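Local atomic coordinates of succinoglycan biosynthesis protein (Bacillus cereus ATCC 14579, PDB entry 2QGM), a protein that is named for succinoglycan biosynthesis but belongs to the erythromycin esterase-like family, so it is probably a hydrolase whose natural substrate is not established. Residues Met111-Asn117 and Phe135-Tyr140; Leu378-Lys384 and Ile433-Arg437. All coordinates share one frame. Residue numbers count along the deposited sequence, not the author numbering.

Contact 1: residues Met111-Asn117 and Phe135-Tyr140; sequences MEEDWGN and FLKLLY
Leaving strand 108-111, the chain turns through an inverse gamma turn centred on E112. D114 takes the N-cap position of helix 115-127, although its side chain makes no capping bond and instead binds K173 N. Against this packs irregular loop 135-140, whose end is a type II turn: L138 and L139 occupy its corners, L139 with positive phi, and Y140 N bonds back to K137 O at 3.0 Å. N117 CA and F135 CA approach to 5.0 Å.

The polar contacts centre on E113 (chi1 t, chi2 p), whose CA-CB bond is directed toward the loop. E113 OE2 accepts K137 N at 3.1 Å, while E113 OE1 accepts D114 N at 3.0 Å. A carboxylate suits this buried place because it can serve two amides at once. Water 1 donates to E113 OE2 (3.2 Å) and weakly to K137 O (3.3 Å).

Apolar packing falls to M111, a selenomethionine with chi1 and chi2 both t, long enough to reach two partners. M111 SE lies 4.3 Å from L136 CD2 and 5.0 Å from the centroid of the Y140 ring, an oblique Met-aromatic contact, with M111 CE 3.7 Å from Y140 CE2.

Y140 OH hydrogen-bonds to E81 and W304, and E112 OE1 to H306 N. Such gathering at the carboxyl ends of parallel strands is typical of active sites in alpha/beta folds, and is consistent with one here.

Contact 2: residues Leu378-Lys384 and Ile433-Arg437; sequences LGKVPYK and IFHIR
R437, at the corner in strand 432-439, sends a side chain extended through chi1 and chi2 (both t) and then bent at chi3 (m) into the turn that follows helix 374-380. In register, G379 CA lies 5.3 Å from R437 CA, and L378 CA lies 7.3 Å from H435 CA.

Most of the polar groups involved are backbone carbonyls of the helix end and the turn. R437 NH2 donates to V381 O at 2.7 Å, an oxygen that also receives a weak bond from Y383 N (2.7 Å). Water 2 accepts from R437 NE at 3.0 Å and lies within donating distance of L378 O (3.0 Å) and Y383 O (2.8 Å), with more acceptors around it than it has protons. R437 N bonds to K384 O at 3.0 Å, just where strand 385-389 begins its antiparallel pairing with 432-439.

L378 CB sits 3.5 Å from the centroid of the H435 ring, over its face, in a CH-pi contact. H435 ND1 bonds to T342 and NE2 weakly to T344, so both ring nitrogens have partners. L378 CD1 meets I433 CD1 at 3.7 Å, as branched aliphatics suit a buried helix-sheet seam.

K384 NZ lies 4.5 Å from R437 NH1 with like charge. Across these two segments, then, the guanidinium is held by carbonyl dipoles and water rather than by a carboxylate.

Contact 1 is a buried contact near the middle of the chain, whereas contact 2 lies towards the periphery and is only partly buried; their centres are 29 Å apart and they do not touch. They belong to the same mixed sheet but to different regions of it: 111-117 leaves a strand next to the edge strand 166-171, and 433-437 lies on strand 432-439, between 385-389 and 336-344 towards the other edge. In each, a charged side chain satisfies backbone groups of a turn, with opposite polarity: E113 accepts amide protons, while R437 donates to carbonyls. Water takes part in both, and an exposed lysine borders each: K137 in contact 1, K384 in contact 2.

Contact 1: residues Met111-Asn117 and Phe135-Tyr140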
loop_
_atom_site.group_PDB
_atom_site.type_symbol
_atom_site.label_atom_id
_atom_site.label_comp_id
_atom_site.label_asym_id
_atom_site.label_seq_id
_atom_site.Cartn_x
_atom_site.Cartn_y
_atom_site.Cartn_z
HETATM N N MSE A 111 -0.533 -0.881 -5.388
HETATM C CA MSE A 111 -0.928 -1.633 -4.195
HETATM C C MSE A 111 0.181 -2.498 -3.616
HETATM O O MSE A 111 1.071 -2.941 -4.332
HETATM C CB MSE A 111 -2.134 -2.523 -4.538
HETATM C CG MSE A 111 -2.739 -3.271 -3.355
HETATM SE SE MSE A 111 -4.175 -4.464 -3.866
HETATM C CE MSE A 111 -5.596 -3.702 -2.842
ATOM N N GLU A 112 0.102 -2.732 -2.309
ATOM C CA GLU A 112 1.053 -3.571 -1.597
ATOM C C GLU A 112 0.612 -4.994 -1.927
ATOM O O GLU A 112 -0.076 -5.659 -1.145
ATOM C CB GLU A 112 0.963 -3.310 -0.084
ATOM C CG GLU A 112 1.999 -4.064 0.757
ATOM C CD GLU A 112 1.779 -3.928 2.260
ATOM O OE1 GLU A 112 0.978 -3.068 2.692
ATOM O OE2 GLU A 112 2.429 -4.685 3.012
ATOM N N GLU A 113 0.989 -5.431 -3.122
ATOM C CA GLU A 113 0.671 -6.759 -3.647
ATOM C C GLU A 113 1.839 -7.054 -4.585
ATOM O O GLU A 113 2.436 -6.134 -5.144
ATOM C CB GLU A 113 -0.657 -6.709 -4.416
ATOM C CG GLU A 113 -1.068 -8.013 -5.117
ATOM C CD GLU A 113 -1.137 -9.195 -4.173
ATOM O OE1 GLU A 113 -0.177 -9.999 -4.131
ATOM O OE2 GLU A 113 -2.158 -9.326 -3.470
ATOM N N ASP A 114 2.178 -8.326 -4.744
ATOM C CA ASP A 114 3.315 -8.685 -5.580
ATOM C C ASP A 114 3.227 -8.242 -7.036
ATOM O O ASP A 114 2.160 -8.259 -7.656
ATOM C CB ASP A 114 3.587 -10.190 -5.504
ATOM C CG ASP A 114 3.912 -10.656 -4.085
ATOM O OD1 ASP A 114 4.409 -9.834 -3.280
ATOM O OD2 ASP A 114 3.684 -11.847 -3.778
ATOM N N TRP A 115 4.378 -7.838 -7.563
ATOM C CA TRP A 115 4.516 -7.365 -8.938
ATOM C C TRP A 115 3.737 -8.236 -9.928
ATOM O O TRP A 115 2.900 -7.734 -10.691
ATOM C CB TRP A 115 6.005 -7.329 -9.309
ATOM C CG TRP A 115 6.234 -6.816 -10.695
ATOM C CD1 TRP A 115 6.313 -7.550 -11.835
ATOM C CD2 TRP A 115 6.300 -5.442 -11.094
ATOM N NE1 TRP A 115 6.421 -6.722 -12.927
ATOM C CE2 TRP A 115 6.414 -5.420 -12.500
ATOM C CE3 TRP A 115 6.271 -4.223 -10.397
ATOM C CZ2 TRP A 115 6.496 -4.223 -13.232
ATOM C CZ3 TRP A 115 6.352 -3.031 -11.122
ATOM C CH2 TRP A 115 6.464 -3.044 -12.526
ATOM N N GLY A 116 3.999 -9.540 -9.895
ATOM C CA GLY A 116 3.324 -10.470 -10.789
ATOM C C GLY A 116 1.808 -10.456 -10.702
ATOM O O GLY A 116 1.114 -10.528 -11.723
ATOM N N ASN A 117 1.291 -10.392 -9.480
ATOM C CA ASN A 117 -0.156 -10.349 -9.261
ATOM C C ASN A 117 -0.661 -9.040 -9.840
ATOM O O ASN A 117 -1.764 -8.968 -10.383
ATOM C CB ASN A 117 -0.465 -10.410 -7.771
ATOM C CG ASN A 117 -0.293 -11.805 -7.205
ATOM O OD1 ASN A 117 -0.153 -11.988 -5.996
ATOM N ND2 ASN A 117 -0.331 -12.806 -8.082
ATOM N N PHE A 135 -5.665 -13.446 -7.936
ATOM C CA PHE A 135 -4.465 -12.606 -7.976
ATOM C C PHE A 135 -4.158 -11.856 -6.682
ATOM O O PHE A 135 -3.127 -11.194 -6.578
ATOM C CB PHE A 135 -4.563 -11.577 -9.109
ATOM C CG PHE A 135 -5.091 -12.129 -10.403
ATOM C CD1 PHE A 135 -4.646 -13.356 -10.903
ATOM C CD2 PHE A 135 -6.004 -11.392 -11.151
ATOM C CE1 PHE A 135 -5.110 -13.835 -12.132
ATOM C CE2 PHE A 135 -6.470 -11.859 -12.375
ATOM C CZ PHE A 135 -6.027 -13.083 -12.875
ATOM N N LEU A 136 -5.053 -11.952 -5.706
ATOM C CA LEU A 136 -4.872 -11.277 -4.423
ATOM C C LEU A 136 -4.458 -12.293 -3.361
ATOM O O LEU A 136 -5.183 -13.252 -3.099
ATOM C CB LEU A 136 -6.174 -10.596 -4.009
ATOM C CG LEU A 136 -6.705 -9.541 -4.982
ATOM C CD1 LEU A 136 -8.148 -9.216 -4.655
ATOM C CD2 LEU A 136 -5.828 -8.295 -4.914
ATOM N N LYS A 137 -3.296 -12.090 -2.749
ATOM C CA LYS A 137 -2.829 -13.022 -1.736
ATOM C C LYS A 137 -3.671 -12.924 -0.466
ATOM O O LYS A 137 -4.151 -11.850 -0.113
ATOM C CB LYS A 137 -1.355 -12.778 -1.449
ATOM C CG LYS A 137 -0.469 -12.894 -2.694
ATOM C CD LYS A 137 -0.633 -14.232 -3.437
ATOM C CE LYS A 137 -1.695 -14.177 -4.526
ATOM N NZ LYS A 137 -1.718 -15.417 -5.356
ATOM N N LEU A 138 -3.836 -14.056 0.216
ATOM C CA LEU A 138 -4.676 -14.141 1.411
ATOM C C LEU A 138 -4.842 -12.919 2.299
ATOM O O LEU A 138 -3.905 -12.176 2.576
ATOM C CB LEU A 138 -4.278 -15.350 2.255
ATOM C CG LEU A 138 -4.953 -16.653 1.803
ATOM C CD1 LEU A 138 -4.568 -17.787 2.738
ATOM C CD2 LEU A 138 -6.466 -16.463 1.789
ATOM N N LEU A 139 -6.075 -12.757 2.752
ATOM C CA LEU A 139 -6.526 -11.652 3.579
ATOM C C LEU A 139 -7.014 -10.586 2.618
ATOM O O LEU A 139 -7.949 -9.866 2.925
ATOM C CB LEU A 139 -5.433 -11.089 4.513
ATOM C CG LEU A 139 -4.934 -11.924 5.707
ATOM C CD1 LEU A 139 -4.520 -10.975 6.826
ATOM C CD2 LEU A 139 -6.019 -12.860 6.230
ATOM N N TYR A 140 -6.406 -10.502 1.434
ATOM C CA TYR A 140 -6.850 -9.508 0.461
ATOM C C TYR A 140 -7.973 -9.918 -0.499
ATOM O O TYR A 140 -8.657 -9.048 -1.038
ATOM C CB TYR A 140 -5.661 -8.960 -0.330
ATOM C CG TYR A 140 -5.129 -7.656 0.234
ATOM C CD1 TYR A 140 -5.283 -7.338 1.585
ATOM C CD2 TYR A 140 -4.475 -6.740 -0.581
ATOM C CE1 TYR A 140 -4.800 -6.141 2.106
ATOM C CE2 TYR A 140 -3.983 -5.537 -0.070
ATOM C CZ TYR A 140 -4.154 -5.245 1.277
ATOM O OH TYR A 140 -3.672 -4.067 1.795
HETATM O O HOH W 1 -1.785 -9.543 -0.271
#

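Contact 2: residues Leu378-Lys384 and Ile433-Arg437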
loop_
_atom_site.group_PDB
_atom_site.type_symbol
_atom_site.label_atom_id
_atom_site.label_comp_id
_atom_site.label_asym_id
_atom_site.label_seq_id
_atom_site.Cartn_x
_atom_site.Cartn_y
_atom_site.Cartn_z
ATOM N N LEU A 378 -9.730 9.271 19.898
ATOM C CA LEU A 378 -10.469 9.545 18.671
ATOM C C LEU A 378 -11.880 8.971 18.772
ATOM O O LEU A 378 -12.829 9.521 18.204
ATOM C CB LEU A 378 -9.746 8.935 17.465
ATOM C CG LEU A 378 -8.449 9.612 17.004
ATOM C CD1 LEU A 378 -7.783 8.758 15.917
ATOM C CD2 LEU A 378 -8.756 11.008 16.475
ATOM N N GLY A 379 -12.008 7.864 19.503
ATOM C CA GLY A 379 -13.301 7.226 19.670
ATOM C C GLY A 379 -14.252 8.057 20.511
ATOM O O GLY A 379 -15.469 7.884 20.433
ATOM N N LYS A 380 -13.689 8.962 21.305
ATOM C CA LYS A 380 -14.465 9.842 22.181
ATOM C C LYS A 380 -15.149 10.955 21.392
ATOM O O LYS A 380 -16.211 11.444 21.785
ATOM C CB LYS A 380 -13.553 10.466 23.242
ATOM C CG LYS A 380 -12.955 9.462 24.221
ATOM C CD LYS A 380 -14.007 8.847 25.131
ATOM C CE LYS A 380 -13.367 7.897 26.136
ATOM N NZ LYS A 380 -14.360 7.222 27.017
ATOM N N VAL A 381 -14.529 11.356 20.287
ATOM C CA VAL A 381 -15.074 12.401 19.436
ATOM C C VAL A 381 -16.473 11.998 18.996
ATOM O O VAL A 381 -16.684 10.874 18.539
ATOM C CB VAL A 381 -14.192 12.598 18.203
ATOM C CG1 VAL A 381 -14.806 13.639 17.288
ATOM C CG2 VAL A 381 -12.797 13.014 18.648
ATOM N N PRO A 382 -17.448 12.916 19.122
ATOM C CA PRO A 382 -18.826 12.611 18.733
ATOM C C PRO A 382 -19.147 12.437 17.253
ATOM O O PRO A 382 -20.203 12.856 16.795
ATOM C CB PRO A 382 -19.628 13.737 19.393
ATOM C CG PRO A 382 -18.701 14.885 19.335
ATOM C CD PRO A 382 -17.368 14.255 19.738
ATOM N N TYR A 383 -18.228 11.827 16.512
ATOM C CA TYR A 383 -18.440 11.531 15.099
ATOM C C TYR A 383 -18.041 10.074 14.932
ATOM O O TYR A 383 -16.964 9.681 15.375
ATOM C CB TYR A 383 -17.551 12.374 14.188
ATOM C CG TYR A 383 -17.940 13.826 14.068
ATOM C CD1 TYR A 383 -19.264 14.204 13.859
ATOM C CD2 TYR A 383 -16.973 14.823 14.111
ATOM C CE1 TYR A 383 -19.612 15.539 13.691
ATOM C CE2 TYR A 383 -17.306 16.156 13.948
ATOM C CZ TYR A 383 -18.624 16.512 13.736
ATOM O OH TYR A 383 -18.941 17.840 13.566
ATOM N N LYS A 384 -18.903 9.276 14.313
ATOM C CA LYS A 384 -18.596 7.864 14.097
ATOM C C LYS A 384 -17.448 7.709 13.103
ATOM O O LYS A 384 -16.665 6.769 13.196
ATOM C CB LYS A 384 -19.833 7.126 13.586
ATOM C CG LYS A 384 -20.883 6.860 14.659
ATOM C CD LYS A 384 -22.204 6.472 14.017
ATOM C CE LYS A 384 -23.200 5.979 15.049
ATOM N NZ LYS A 384 -23.312 6.915 16.198
ATOM N N ILE A 433 -5.663 11.720 8.719
ATOM C CA ILE A 433 -6.147 10.416 9.136
ATOM C C ILE A 433 -7.643 10.360 8.896
ATOM O O ILE A 433 -8.318 11.391 8.869
ATOM C CB ILE A 433 -5.907 10.120 10.653
ATOM C CG1 ILE A 433 -6.623 11.158 11.519
ATOM C CG2 ILE A 433 -4.423 10.089 10.954
ATOM C CD1 ILE A 433 -6.753 10.734 12.964
ATOM N N PHE A 434 -8.150 9.159 8.644
ATOM C CA PHE A 434 -9.588 8.968 8.520
ATOM C C PHE A 434 -9.899 7.956 9.604
ATOM O O PHE A 434 -9.355 6.848 9.635
ATOM C CB PHE A 434 -10.036 8.496 7.117
ATOM C CG PHE A 434 -9.528 7.136 6.696
ATOM C CD1 PHE A 434 -10.338 6.001 6.803
ATOM C CD2 PHE A 434 -8.268 7.004 6.124
ATOM C CE1 PHE A 434 -9.896 4.756 6.338
ATOM C CE2 PHE A 434 -7.820 5.767 5.660
ATOM C CZ PHE A 434 -8.631 4.643 5.764
ATOM N N HIS A 435 -10.743 8.380 10.536
ATOM C CA HIS A 435 -11.111 7.543 11.656
ATOM C C HIS A 435 -12.471 6.888 11.477
ATOM O O HIS A 435 -13.413 7.510 10.979
ATOM C CB HIS A 435 -11.120 8.378 12.945
ATOM C CG HIS A 435 -11.294 7.568 14.188
ATOM N ND1 HIS A 435 -10.313 6.728 14.673
ATOM C CD2 HIS A 435 -12.345 7.441 15.036
ATOM C CE1 HIS A 435 -10.751 6.120 15.759
ATOM N NE2 HIS A 435 -11.985 6.536 16.000
ATOM N N ILE A 436 -12.542 5.613 11.850
ATOM C CA ILE A 436 -13.779 4.838 11.820
ATOM C C ILE A 436 -13.835 4.209 13.209
ATOM O O ILE A 436 -13.152 3.223 13.483
ATOM C CB ILE A 436 -13.760 3.707 10.757
ATOM C CG1 ILE A 436 -13.585 4.301 9.359
ATOM C CG2 ILE A 436 -15.065 2.899 10.842
ATOM C CD1 ILE A 436 -13.614 3.277 8.232
ATOM N N ARG A 437 -14.636 4.791 14.096
ATOM C CA ARG A 437 -14.723 4.298 15.468
ATOM C C ARG A 437 -14.898 2.785 15.586
ATOM O O ARG A 437 -14.044 2.097 16.141
ATOM C CB ARG A 437 -15.866 4.996 16.206
ATOM C CG ARG A 437 -15.933 4.666 17.682
ATOM C CD ARG A 437 -17.209 5.218 18.287
ATOM N NE ARG A 437 -17.269 6.675 18.211
ATOM C CZ ARG A 437 -18.382 7.379 18.375
ATOM N NH1 ARG A 437 -19.528 6.758 18.616
ATOM N NH2 ARG A 437 -18.348 8.704 18.312
HETATM O O HOH W 2 -15.144 8.239 16.889
#